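PDB 7BW9: serine acetyltransferase 1, putative from Entamoeba histolytica, which probably catalyses the transfer of an acetyl group to L-serine, a step in cysteine biosynthesis, and is captured here with cysteine bound. Local coordinates for residues V202-M207 with R222-G227. Residues are numbered along the deposited sequence; the frame is centred on the assembly and turned at random. Where two conformers were deposited one is given.
With CYS (cysteine), chain E.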
loop_
_atom_site.group_PDB
_atom_site.type_symbol
_atom_site.label_atom_id
_atom_site.label_comp_id
_atom_site.label_asym_id
_atom_site.label_seq_id
_atom_site.Cartn_x
_atom_site.Cartn_y
_atom_site.Cartn_z
ATOM N N VAL A 202 12.312 -0.205 -3.965
ATOM C CA VAL A 202 13.252 -0.126 -5.074
ATOM C C VAL A 202 12.557 0.527 -6.259
ATOM O O VAL A 202 11.440 0.140 -6.631
ATOM C CB VAL A 202 13.778 -1.520 -5.443
ATOM C CG1 VAL A 202 14.398 -1.514 -6.840
ATOM C CG2 VAL A 202 14.762 -2.008 -4.376
ATOM N N THR A 203 13.209 1.525 -6.848
ATOM C CA THR A 203 12.749 2.130 -8.087
ATOM C C THR A 203 13.673 1.753 -9.236
ATOM O O THR A 203 14.903 1.911 -9.141
ATOM C CB THR A 203 12.669 3.654 -7.972
ATOM O OG1 THR A 203 11.629 4.017 -7.060
ATOM C CG2 THR A 203 12.381 4.283 -9.333
ATOM N N LEU A 204 13.077 1.264 -10.320
ATOM C CA LEU A 204 13.736 1.189 -11.618
ATOM C C LEU A 204 12.971 2.178 -12.487
ATOM O O LEU A 204 12.037 1.823 -13.207
ATOM C CB LEU A 204 13.724 -0.259 -12.192
ATOM C CG LEU A 204 14.416 -1.323 -11.324
ATOM C CD1 LEU A 204 14.120 -2.731 -11.814
ATOM C CD2 LEU A 204 15.918 -1.104 -11.325
ATOM N N GLY A 205 13.336 3.446 -12.359
ATOM C CA GLY A 205 12.497 4.516 -12.851
ATOM C C GLY A 205 13.198 5.419 -13.833
ATOM O O GLY A 205 14.314 5.130 -14.272
ATOM N N ALA A 206 12.548 6.523 -14.178
ATOM C CA ALA A 206 13.154 7.496 -15.109
ATOM C C ALA A 206 13.949 8.528 -14.307
ATOM O O ALA A 206 13.816 8.558 -13.078
ATOM C CB ALA A 206 12.084 8.158 -15.922
ATOM N N MET A 207 14.768 9.318 -14.990
ATOM C CA MET A 207 15.506 10.397 -14.296
ATOM C C MET A 207 14.450 11.355 -13.742
ATOM O O MET A 207 13.538 11.715 -14.476
ATOM C CB MET A 207 16.420 11.153 -15.258
ATOM C CG MET A 207 17.882 10.796 -15.123
ATOM S SD MET A 207 18.495 10.520 -13.438
ATOM C CE MET A 207 17.874 11.950 -12.560
ATOM N N ARG A 222 13.717 5.006 -21.389
ATOM C CA ARG A 222 13.965 5.996 -20.349
ATOM C C ARG A 222 14.075 5.372 -18.964
ATOM O O ARG A 222 14.268 6.093 -17.985
ATOM C CB ARG A 222 12.860 7.061 -20.361
ATOM C CG ARG A 222 11.440 6.491 -20.147
ATOM C CD ARG A 222 10.349 7.556 -20.370
ATOM N NE ARG A 222 9.051 7.164 -19.821
ATOM C CZ ARG A 222 8.156 6.391 -20.443
ATOM N NH1 ARG A 222 8.398 5.920 -21.668
ATOM N NH2 ARG A 222 6.999 6.096 -19.843
ATOM N N HIS A 223 13.966 4.059 -18.859
ATOM C CA HIS A 223 14.024 3.291 -17.628
ATOM C C HIS A 223 15.153 2.291 -17.769
ATOM O O HIS A 223 15.616 2.034 -18.883
ATOM C CB HIS A 223 12.694 2.555 -17.373
ATOM C CG HIS A 223 11.507 3.463 -17.286
ATOM N ND1 HIS A 223 10.537 3.515 -18.262
ATOM C CD2 HIS A 223 11.139 4.369 -16.344
ATOM C CE1 HIS A 223 9.623 4.410 -17.933
ATOM N NE2 HIS A 223 9.960 4.940 -16.769
ATOM N N PRO A 224 15.619 1.700 -16.675
ATOM C CA PRO A 224 16.804 0.843 -16.747
ATOM C C PRO A 224 16.538 -0.518 -17.368
ATOM O O PRO A 224 15.426 -1.064 -17.326
ATOM C CB PRO A 224 17.216 0.677 -15.278
ATOM C CG PRO A 224 16.583 1.822 -14.571
ATOM C CD PRO A 224 15.287 2.040 -15.284
ATOM N N THR A 225 17.616 -1.065 -17.921
ATOM C CA THR A 225 17.742 -2.469 -18.308
ATOM C C THR A 225 18.674 -3.161 -17.327
ATOM O O THR A 225 19.802 -2.694 -17.108
ATOM C CB THR A 225 18.337 -2.608 -19.715
ATOM O OG1 THR A 225 17.408 -2.137 -20.687
ATOM C CG2 THR A 225 18.695 -4.069 -20.025
ATOM N N ILE A 226 18.224 -4.261 -16.732
ATOM C CA ILE A 226 19.104 -4.988 -15.829
ATOM C C ILE A 226 19.263 -6.416 -16.334
ATOM O O ILE A 226 18.357 -6.994 -16.940
ATOM C CB ILE A 226 18.611 -4.936 -14.365
ATOM C CG1 ILE A 226 17.448 -5.889 -14.121
ATOM C CG2 ILE A 226 18.181 -3.511 -13.995
ATOM C CD1 ILE A 226 16.850 -5.723 -12.739
ATOM N N GLY A 227 20.451 -6.971 -16.116
ATOM C CA GLY A 227 20.807 -8.288 -16.620
ATOM C C GLY A 227 20.279 -9.413 -15.748
ATOM O O GLY A 227 19.346 -9.241 -14.966
HETATM N N CYS E . 6.014 7.592 -14.869
HETATM C CA CYS E . 7.270 8.255 -15.309
HETATM C C CYS E . 7.699 7.706 -16.678
HETATM O O CYS E . 6.995 6.843 -17.189
HETATM C CB CYS E . 8.387 8.079 -14.286
HETATM S SG CYS E . 8.847 6.359 -13.960
HETATM O OXT CYS E . 8.682 8.151 -17.201
HETATM O O HOH W 1 14.745 8.825 -17.739
#
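A206 and R222 meet at the backbone beside a bound cysteine. The CA of A206 directs its hydrogen at R222 O (3.4 Å, 149° at the hydrogen), and one water, accepting from M207 N and donating to that same R222 O, bridges the two segments where no direct hydrogen bond joins them. R222 shows how an arginine can hold a carboxylate with two N-H groups. From CB, its CG sits between the backbone N and the carbonyl carbon (chi1 59°) and lies over one face of the H223 ring, toward the rim. From there the chain runs extended; CD comes within 3.6 Å of the ligand's OXT, NE gives OXT a nearly straight bond (2.8 Å, 170°), and NH2 grips the ligand's O at 2.8 Å. E188 forms a salt bridge with NH2 through OE1, while N220 accepts from NH1. The setting is a left-handed parallel beta-helix of the hexapeptide-repeat family: strands 203-205 and 225-226 belong to different sheets of the prism. A206, at the start of the connection between them, and R222 and H223, at its end, line the cysteine pocket, to which D114 and D179 of the second subunit add hydrogen bonds. H223, its ND1 bonded to T189, presents NE2 3.3 Å from the cysteine SG and sets the CD2 edge against G205 C and A206 N. Away from the ligand, P224 CD packs on the backbone of L204 (3.6 Å to its C), and in the conformer given, I226 CD1 lies near L204 CD1, the two side chains crossing at about a right angle beside I192 and I232.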